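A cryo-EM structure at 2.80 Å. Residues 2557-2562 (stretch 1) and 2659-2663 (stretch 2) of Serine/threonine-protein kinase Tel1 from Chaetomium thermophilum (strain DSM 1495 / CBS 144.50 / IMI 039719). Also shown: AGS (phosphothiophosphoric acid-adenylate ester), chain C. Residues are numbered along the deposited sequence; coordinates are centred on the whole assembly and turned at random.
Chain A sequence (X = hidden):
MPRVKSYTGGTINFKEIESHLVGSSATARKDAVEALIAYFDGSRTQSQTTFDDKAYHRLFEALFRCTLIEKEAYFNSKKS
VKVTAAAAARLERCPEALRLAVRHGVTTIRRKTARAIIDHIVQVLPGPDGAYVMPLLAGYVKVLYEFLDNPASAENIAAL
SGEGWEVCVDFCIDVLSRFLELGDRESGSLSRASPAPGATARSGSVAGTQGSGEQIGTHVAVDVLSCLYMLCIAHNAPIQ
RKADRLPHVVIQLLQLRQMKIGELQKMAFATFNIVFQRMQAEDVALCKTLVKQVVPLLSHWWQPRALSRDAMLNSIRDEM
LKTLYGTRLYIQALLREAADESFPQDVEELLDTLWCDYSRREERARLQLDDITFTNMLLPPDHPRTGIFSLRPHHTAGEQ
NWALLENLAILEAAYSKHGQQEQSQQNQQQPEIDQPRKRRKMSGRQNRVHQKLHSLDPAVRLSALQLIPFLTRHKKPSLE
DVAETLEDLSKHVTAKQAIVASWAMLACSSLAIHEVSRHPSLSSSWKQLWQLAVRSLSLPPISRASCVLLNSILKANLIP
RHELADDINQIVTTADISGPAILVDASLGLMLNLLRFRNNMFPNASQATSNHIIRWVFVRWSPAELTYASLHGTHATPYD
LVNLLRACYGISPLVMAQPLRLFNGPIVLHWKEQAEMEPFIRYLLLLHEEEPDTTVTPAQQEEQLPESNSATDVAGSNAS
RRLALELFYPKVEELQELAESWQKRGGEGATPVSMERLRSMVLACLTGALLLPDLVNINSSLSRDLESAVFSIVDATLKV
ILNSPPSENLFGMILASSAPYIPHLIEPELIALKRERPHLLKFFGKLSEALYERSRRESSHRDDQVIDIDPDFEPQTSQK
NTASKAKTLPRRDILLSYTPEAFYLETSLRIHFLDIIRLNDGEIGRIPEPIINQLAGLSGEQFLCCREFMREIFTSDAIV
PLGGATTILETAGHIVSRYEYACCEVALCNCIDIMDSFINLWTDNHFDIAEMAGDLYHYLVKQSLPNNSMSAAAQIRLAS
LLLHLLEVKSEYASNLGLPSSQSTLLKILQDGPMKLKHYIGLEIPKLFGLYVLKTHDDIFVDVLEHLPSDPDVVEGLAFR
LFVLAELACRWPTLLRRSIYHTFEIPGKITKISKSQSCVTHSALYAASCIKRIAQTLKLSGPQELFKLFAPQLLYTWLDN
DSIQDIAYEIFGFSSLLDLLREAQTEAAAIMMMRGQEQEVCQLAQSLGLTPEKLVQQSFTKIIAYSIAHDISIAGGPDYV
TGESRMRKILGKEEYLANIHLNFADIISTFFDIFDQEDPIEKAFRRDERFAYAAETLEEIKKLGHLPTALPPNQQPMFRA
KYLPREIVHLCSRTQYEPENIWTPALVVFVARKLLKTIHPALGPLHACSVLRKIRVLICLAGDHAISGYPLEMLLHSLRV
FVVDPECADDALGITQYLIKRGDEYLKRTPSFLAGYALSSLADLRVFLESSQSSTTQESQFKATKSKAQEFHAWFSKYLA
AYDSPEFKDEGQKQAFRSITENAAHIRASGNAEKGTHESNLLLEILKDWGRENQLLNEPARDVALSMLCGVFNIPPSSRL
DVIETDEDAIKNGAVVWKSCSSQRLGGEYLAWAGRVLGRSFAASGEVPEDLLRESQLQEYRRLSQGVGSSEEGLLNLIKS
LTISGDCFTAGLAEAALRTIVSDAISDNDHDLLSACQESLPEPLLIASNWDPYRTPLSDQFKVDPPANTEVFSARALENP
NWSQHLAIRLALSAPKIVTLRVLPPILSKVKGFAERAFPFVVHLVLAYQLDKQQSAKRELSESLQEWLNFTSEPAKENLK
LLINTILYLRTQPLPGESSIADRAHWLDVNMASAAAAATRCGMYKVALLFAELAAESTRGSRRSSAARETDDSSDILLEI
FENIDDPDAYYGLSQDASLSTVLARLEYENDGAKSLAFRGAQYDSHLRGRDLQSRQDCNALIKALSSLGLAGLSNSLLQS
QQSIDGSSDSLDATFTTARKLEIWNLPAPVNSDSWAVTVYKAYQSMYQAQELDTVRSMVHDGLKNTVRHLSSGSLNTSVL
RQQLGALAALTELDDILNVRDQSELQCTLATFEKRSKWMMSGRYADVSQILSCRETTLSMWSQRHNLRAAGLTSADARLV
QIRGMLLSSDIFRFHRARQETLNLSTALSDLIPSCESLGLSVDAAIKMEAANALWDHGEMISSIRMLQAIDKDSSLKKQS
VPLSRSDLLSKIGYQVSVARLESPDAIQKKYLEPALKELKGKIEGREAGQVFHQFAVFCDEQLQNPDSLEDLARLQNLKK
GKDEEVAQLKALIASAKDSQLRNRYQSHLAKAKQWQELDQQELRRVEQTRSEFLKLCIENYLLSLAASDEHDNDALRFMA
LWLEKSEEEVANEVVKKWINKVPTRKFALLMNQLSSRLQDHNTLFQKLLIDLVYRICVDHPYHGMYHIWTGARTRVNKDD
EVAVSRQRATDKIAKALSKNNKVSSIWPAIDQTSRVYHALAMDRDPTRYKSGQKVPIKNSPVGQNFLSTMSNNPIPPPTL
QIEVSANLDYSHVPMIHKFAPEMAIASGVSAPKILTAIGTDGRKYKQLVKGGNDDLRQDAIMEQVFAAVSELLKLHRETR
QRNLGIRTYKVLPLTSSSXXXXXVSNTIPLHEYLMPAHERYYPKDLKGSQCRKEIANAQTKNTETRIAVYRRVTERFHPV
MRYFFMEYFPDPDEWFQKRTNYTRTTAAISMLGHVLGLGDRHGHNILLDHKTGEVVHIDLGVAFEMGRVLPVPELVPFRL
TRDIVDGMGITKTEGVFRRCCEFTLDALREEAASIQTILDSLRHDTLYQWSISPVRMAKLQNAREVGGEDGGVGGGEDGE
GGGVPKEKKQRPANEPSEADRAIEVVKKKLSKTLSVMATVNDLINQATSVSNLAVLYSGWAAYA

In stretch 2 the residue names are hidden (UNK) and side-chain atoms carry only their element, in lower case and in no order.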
# COMPACT_ATOMS: atom_id res chain seq x y z
N PRO A 2557 23.02 39.63 -24.56
CA PRO A 2557 23.91 39.51 -23.42
C PRO A 2557 24.32 38.06 -23.22
O PRO A 2557 23.47 37.16 -23.22
CB PRO A 2557 23.06 40.01 -22.25
CG PRO A 2557 22.02 40.83 -22.89
CD PRO A 2557 21.72 40.19 -24.18
N PRO A 2558 25.62 37.79 -23.09
CA PRO A 2558 26.06 36.39 -23.09
C PRO A 2558 25.55 35.60 -21.91
O PRO A 2558 25.54 34.37 -21.98
CB PRO A 2558 27.59 36.51 -23.05
CG PRO A 2558 27.87 37.91 -23.42
CD PRO A 2558 26.74 38.71 -22.93
N THR A 2559 25.10 36.26 -20.85
CA THR A 2559 24.60 35.60 -19.66
C THR A 2559 23.08 35.57 -19.60
O THR A 2559 22.52 35.25 -18.55
CB THR A 2559 25.14 36.29 -18.42
OG1 THR A 2559 24.68 37.65 -18.40
CG2 THR A 2559 26.64 36.28 -18.44
N LEU A 2560 22.41 35.90 -20.69
CA LEU A 2560 20.96 35.82 -20.76
C LEU A 2560 20.55 34.42 -21.18
O LEU A 2560 21.11 33.87 -22.14
CB LEU A 2560 20.42 36.85 -21.75
CG LEU A 2560 18.96 36.70 -22.14
CD1 LEU A 2560 18.07 37.14 -21.01
CD2 LEU A 2560 18.67 37.50 -23.39
N GLN A 2561 19.59 33.85 -20.48
CA GLN A 2561 19.09 32.51 -20.79
C GLN A 2561 18.07 32.61 -21.91
O GLN A 2561 16.99 33.18 -21.73
CB GLN A 2561 18.48 31.87 -19.55
CG GLN A 2561 19.30 32.08 -18.30
CD GLN A 2561 18.87 31.19 -17.16
OE1 GLN A 2561 18.61 31.65 -16.06
NE2 GLN A 2561 18.81 29.89 -17.42
N ILE A 2562 18.41 32.06 -23.07
CA ILE A 2562 17.56 32.09 -24.25
C ILE A 2562 16.87 30.75 -24.38
O ILE A 2562 17.52 29.70 -24.38
CB ILE A 2562 18.38 32.41 -25.51
CG1 ILE A 2562 19.16 33.70 -25.33
CG2 ILE A 2562 17.49 32.51 -26.71
CD1 ILE A 2562 20.02 34.03 -26.51
N UNK A 2659 35.48 33.24 -17.53
CA UNK A 2659 34.09 33.00 -17.84
C UNK A 2659 33.24 34.21 -17.53
O UNK A 2659 33.70 35.19 -16.94
N UNK A 2660 31.99 34.12 -17.96
CA UNK A 2660 30.96 35.09 -17.62
C UNK A 2660 29.91 34.39 -16.78
O UNK A 2660 29.35 33.38 -17.20
c UNK A 2660 30.32 35.67 -18.87
c UNK A 2660 31.26 36.30 -19.89
c UNK A 2660 30.45 36.78 -21.05
c UNK A 2660 31.98 37.44 -19.24
N UNK A 2661 29.64 34.93 -15.61
CA UNK A 2661 28.61 34.40 -14.73
C UNK A 2661 27.49 35.41 -14.63
O UNK A 2661 27.72 36.61 -14.52
c UNK A 2661 28.17 33.36 -12.53
c UNK A 2661 29.18 34.06 -13.35
c UNK A 2661 30.93 32.69 -12.21
c UNK A 2661 30.38 33.15 -13.50
N UNK A 2662 26.26 34.92 -14.70
CA UNK A 2662 25.10 35.78 -14.58
C UNK A 2662 24.96 36.26 -13.15
O UNK A 2662 24.89 35.44 -12.23
c UNK A 2662 22.61 35.85 -14.95
o UNK A 2662 20.95 34.69 -16.19
c UNK A 2662 23.85 35.04 -15.01
c UNK A 2662 21.37 35.00 -15.05
o UNK A 2662 20.81 34.63 -14.00
N UNK A 2663 24.95 37.57 -12.96
CA UNK A 2663 24.76 38.14 -11.63
C UNK A 2663 23.27 38.16 -11.35
O UNK A 2663 22.52 38.90 -12.00
c UNK A 2663 27.24 40.12 -8.41
c UNK A 2663 24.82 40.76 -9.49
c UNK A 2663 26.35 40.87 -7.69
c UNK A 2663 26.92 39.70 -9.66
c UNK A 2663 25.36 39.54 -11.58
c UNK A 2663 25.13 41.19 -8.23
c UNK A 2663 25.70 40.00 -10.22
PG AGS C . 35.51 32.89 -1.67
S1G AGS C . 34.60 32.25 -0.07
O2G AGS C . 35.29 31.90 -2.85
O3G AGS C . 37.04 33.01 -1.38
PB AGS C . 33.58 34.40 -2.77
O1B AGS C . 32.71 33.27 -2.38
O2B AGS C . 33.06 35.78 -2.39
O3B AGS C . 34.98 34.28 -2.09
PA AGS C . 33.34 35.64 -5.21
O1A AGS C . 34.49 36.52 -5.43
O2A AGS C . 32.69 35.09 -6.48
O3A AGS C . 33.74 34.38 -4.34
O5' AGS C . 32.30 36.45 -4.36
C5' AGS C . 31.70 37.61 -4.94
C4' AGS C . 30.52 38.04 -4.11
O4' AGS C . 29.35 38.10 -4.96
C3' AGS C . 30.14 37.11 -2.97
O3' AGS C . 29.57 37.83 -1.89
C2' AGS C . 29.14 36.15 -3.61
O2' AGS C . 28.19 35.69 -2.67
C1' AGS C . 28.46 37.04 -4.65
N9 AGS C . 28.15 36.34 -5.89
C8 AGS C . 28.90 35.39 -6.51
N7 AGS C . 28.38 34.93 -7.62
C5 AGS C . 27.19 35.64 -7.74
C6 AGS C . 26.17 35.61 -8.70
N6 AGS C . 26.18 34.83 -9.77
N1 AGS C . 25.12 36.44 -8.51
C2 AGS C . 25.11 37.23 -7.44
N3 AGS C . 26.01 37.34 -6.47
C4 AGS C . 27.04 36.51 -6.68

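Position 2659 carries backbone atoms alone, with no side-chain atom of any element, so it is glycine. Gly 2659 lies in a strand that begins earlier in the chain, and its backbone is extended, with phi and psi near -165° and 171°. It is buried but makes no contact with stretch 1, so its part here is simply to carry the strand toward the residues that do.

Position 2660 has four side-chain carbons and no heteroatom. The chain forks at the second carbon, into two one-carbon arms. One of these ends lies 3.5 Å from CB of Pro 2558, and the first carbon, CB, lies 3.8 Å from CG2 of Thr 2559. Four carbons forked at the second make leucine. Its CA-to-CB bond points toward stretch 1, and the m, t rotamer sets CD1 of Leu 2660 against the proline ring, 3.5 Å from CB of Pro 2558. An aliphatic side chain suits this buried site, where its neighbours offer carbon surface.

Position 2661 also has four carbons, but here the fork is at the first, and one arm is two carbons long. The side chain stays 6.1 Å or more from stretch 1; the contact with Thr 2559 is made by the backbone, whose C lies closest, 4.0 Å from CG2 of the threonine. The branching pattern is isoleucine. As expected for the next residue of a strand, the CA-to-CB bond points away from stretch 1. The side chain serves the nucleotide instead: CG2 of Ile 2661 is 3.7 Å from N6 of AGS, so the beta-branched residue packs apolar surface beside the adenine.

Position 2662 has three carbons in a row, the third carrying two oxygens. One oxygen comes within 2.9 Å of Thr 2559 O and 3.7 Å of Gln 2561 CG. Two methylenes ending in a carboxylate make glutamate. The oxygen near stretch 1 is OE2, and its approach to Thr 2559 O is not a hydrogen bond as modelled, because both atoms are acceptors. The methylenes suit the place by giving Thr 2559 carbon surface, with CB of Glu 2662 3.9 Å from CB of Thr 2559, while the charged end reaches out at a partly exposed site. Its backbone has a separate task: N6 of AGS donates a hydrogen bond to Glu 2662 O at 2.8 Å.

Position 2663 has one carbon followed by a six-carbon ring, with no oxygen, and no atom touches stretch 1: phenylalanine. Its flat apolar ring offers a face to the adenine, over which AGS N3 lies, and CA of Phe 2663 is 3.6 Å from AGS N1.

The contact rests on shape more than on polar pairing. Pro 2557 to Leu 2560 form a type I turn, closed by a hydrogen bond from Leu 2560 N to Pro 2557 O at 3.0 Å, and the turn presents Pro 2558 and Thr 2559 to the strand. No hydrogen bond links the stretches; packing buries 250 Å² in all, while the strand also lines the nucleotide site.

Stretch 2 2659-2663: GLIEF
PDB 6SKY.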